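Local coordinates for protein VPX (Simian immunodeficiency virus, PDB 4CC9), which links host SAMHD1 to the DCAF1 receptor of the CUL4A-DDB1 ubiquitin ligase for proteasomal destruction and helps the viral pre-integration complex enter the nucleus, at residues D30-T35 with R77-I82. Residues are numbered along the deposited sequence; the frame is centred on the assembly and turned at random.
Sequences DWLDRT and RYLCLI
Helix 30-35 and helix 77-82 meet at 51° with their axes 11.2 Å apart at closest approach, and Thr35 and Leu79 bring the two backbones nearest, CA to CA 8.2 Å. Leu79 spans the gap: with CG anti to its own backbone N (chi1 178°), its isobutyl end is carried across to the other helix, CD2 among Trp31, Leu32 and Thr35, and CD1 against Thr35 only. CD2 does most of the touching. Leu79 CD2 lies 4.0 Å from Thr35 CG2. Leu79 CD2 is also 4.0 Å from Trp31 CH2, on the six-membered side of the indole, which it approaches obliquely. The third neighbour, Leu32 CD1, is looser at 4.4 Å from Leu79 CD2. Leu79 CD1 meets Thr35 through CG2, and these two side chains cross at about a right angle. The contact therefore rests on one leucine set against Trp31 and Thr35, one helical turn apart, with Leu32 beside them, with no hydrogen bond between the segments and a modest 145 Å² buried. In the three-helix fold of Vpx it joins the first helix, 25-43, to the last, 71-91, near the centre of the chain; Ile39, a turn beyond Thr35, extends the apolar seam to Leu79 and Ile82. On an adjacent side of helix 71-91, Tyr78 packs against helix 49-66, its ring edge-to-face with Trp56. Within helix 30-35 the Trp31 indole folds back over Thr35, whose CB sits 4.1 Å above one ring face toward the rim. Trp31 NE1 is 3.1 Å from Thr35 OG1, but the angle is too poor for a bond; NE1 instead hydrogen-bonds a polar side chain of another protein chain, while a basic side chain of a further protein makes a cation-pi contact with the indole.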
loop_
_atom_site.group_PDB
_atom_site.type_symbol
_atom_site.label_atom_id
_atom_site.label_comp_id
_atom_site.label_asym_id
_atom_site.label_seq_id
_atom_site.Cartn_x
_atom_site.Cartn_y
_atom_site.Cartn_z
ATOM N N ASP B 30 -1.814 22.848 12.926
ATOM C CA ASP B 30 -1.799 23.398 11.565
ATOM C C ASP B 30 -1.896 22.294 10.514
ATOM O O ASP B 30 -2.546 22.472 9.483
ATOM C CB ASP B 30 -0.564 24.281 11.313
ATOM C CG ASP B 30 -0.607 25.580 12.105
ATOM O OD1 ASP B 30 -1.707 25.971 12.556
ATOM O OD2 ASP B 30 0.456 26.215 12.279
ATOM N N TRP B 31 -1.250 21.160 10.771
ATOM C CA TRP B 31 -1.398 20.006 9.885
ATOM C C TRP B 31 -2.872 19.619 9.775
ATOM O O TRP B 31 -3.364 19.343 8.682
ATOM C CB TRP B 31 -0.599 18.792 10.381
ATOM C CG TRP B 31 -1.039 17.517 9.692
ATOM C CD1 TRP B 31 -0.684 17.101 8.442
ATOM C CD2 TRP B 31 -1.951 16.521 10.201
ATOM N NE1 TRP B 31 -1.301 15.902 8.150
ATOM C CE2 TRP B 31 -2.079 15.525 9.210
ATOM C CE3 TRP B 31 -2.650 16.373 11.397
ATOM C CZ2 TRP B 31 -2.888 14.400 9.381
ATOM C CZ3 TRP B 31 -3.457 15.255 11.563
ATOM C CH2 TRP B 31 -3.574 14.288 10.556
ATOM N N LEU B 32 -3.575 19.602 10.906
ATOM C CA LEU B 32 -4.963 19.156 10.884
ATOM C C LEU B 32 -5.827 20.124 10.097
ATOM O O LEU B 32 -6.612 19.692 9.257
ATOM C CB LEU B 32 -5.516 18.932 12.287
ATOM C CG LEU B 32 -7.032 18.689 12.377
ATOM C CD1 LEU B 32 -7.462 17.447 11.597
ATOM C CD2 LEU B 32 -7.489 18.585 13.838
ATOM N N ASP B 33 -5.655 21.424 10.336
ATOM C CA ASP B 33 -6.456 22.434 9.647
ATOM C C ASP B 33 -6.185 22.448 8.153
ATOM O O ASP B 33 -7.108 22.456 7.336
ATOM C CB ASP B 33 -6.180 23.816 10.226
ATOM C CG ASP B 33 -6.848 24.025 11.580
ATOM O OD1 ASP B 33 -7.997 23.557 11.749
ATOM O OD2 ASP B 33 -6.223 24.648 12.471
ATOM N N ARG B 34 -4.907 22.437 7.797
ATOM C CA ARG B 34 -4.518 22.505 6.399
ATOM C C ARG B 34 -4.965 21.265 5.629
ATOM O O ARG B 34 -5.489 21.395 4.519
ATOM C CB ARG B 34 -3.009 22.738 6.275
ATOM C CG ARG B 34 -2.550 23.107 4.876
ATOM N N THR B 35 -4.807 20.072 6.221
ATOM C CA THR B 35 -5.130 18.822 5.508
ATOM C C THR B 35 -6.633 18.619 5.244
ATOM O O THR B 35 -7.013 18.098 4.184
ATOM C CB THR B 35 -4.558 17.561 6.232
ATOM O OG1 THR B 35 -3.150 17.713 6.450
ATOM C CG2 THR B 35 -4.782 16.299 5.395
ATOM N N ARG B 77 -11.742 12.669 13.244
ATOM C CA ARG B 77 -12.550 11.493 12.880
ATOM C C ARG B 77 -13.086 11.632 11.452
ATOM O O ARG B 77 -13.165 10.655 10.704
ATOM C CB ARG B 77 -13.710 11.254 13.857
ATOM C CG ARG B 77 -13.263 10.989 15.303
ATOM C CD ARG B 77 -12.371 9.751 15.407
ATOM N NE ARG B 77 -13.067 8.581 14.886
ATOM C CZ ARG B 77 -13.798 7.741 15.618
ATOM N NH1 ARG B 77 -13.921 7.921 16.932
ATOM N NH2 ARG B 77 -14.413 6.710 15.029
ATOM N N TYR B 78 -13.432 12.853 11.065
ATOM C CA TYR B 78 -13.953 13.072 9.725
ATOM C C TYR B 78 -12.863 12.830 8.666
ATOM O O TYR B 78 -13.111 12.172 7.655
ATOM C CB TYR B 78 -14.548 14.486 9.599
ATOM C CG TYR B 78 -14.748 14.926 8.164
ATOM C CD1 TYR B 78 -15.860 14.511 7.441
ATOM C CD2 TYR B 78 -13.828 15.757 7.533
ATOM C CE1 TYR B 78 -16.057 14.915 6.120
ATOM C CE2 TYR B 78 -14.016 16.164 6.217
ATOM C CZ TYR B 78 -15.133 15.732 5.522
ATOM O OH TYR B 78 -15.336 16.115 4.227
ATOM N N LEU B 79 -11.670 13.375 8.896
ATOM C CA LEU B 79 -10.556 13.203 7.960
ATOM C C LEU B 79 -10.253 11.721 7.731
ATOM O O LEU B 79 -10.082 11.294 6.585
ATOM C CB LEU B 79 -9.298 13.941 8.460
ATOM C CG LEU B 79 -8.023 13.833 7.623
ATOM C CD1 LEU B 79 -8.242 14.379 6.226
ATOM C CD2 LEU B 79 -6.860 14.555 8.288
ATOM N N CYS B 80 -10.208 10.933 8.806
ATOM C CA CYS B 80 -9.881 9.512 8.659
ATOM C C CYS B 80 -10.890 8.789 7.760
ATOM O O CYS B 80 -10.507 7.931 6.956
ATOM C CB CYS B 80 -9.724 8.824 10.026
ATOM S SG CYS B 80 -8.267 9.415 11.011
ATOM N N LEU B 81 -12.166 9.157 7.864
ATOM C CA LEU B 81 -13.200 8.565 7.000
ATOM C C LEU B 81 -13.024 8.940 5.529
ATOM O O LEU B 81 -13.194 8.091 4.647
ATOM C CB LEU B 81 -14.598 8.976 7.455
ATOM C CG LEU B 81 -15.094 8.327 8.744
ATOM C CD1 LEU B 81 -16.365 9.012 9.210
ATOM C CD2 LEU B 81 -15.325 6.818 8.543
ATOM N N ILE B 82 -12.693 10.204 5.260
ATOM C CA ILE B 82 -12.494 10.632 3.877
ATOM C C ILE B 82 -11.213 10.030 3.297
ATOM O O ILE B 82 -11.185 9.663 2.108
ATOM C CB ILE B 82 -12.484 12.163 3.722
ATOM C CG1 ILE B 82 -13.782 12.752 4.289
ATOM C CG2 ILE B 82 -12.370 12.548 2.253
ATOM C CD1 ILE B 82 -15.046 12.141 3.664
#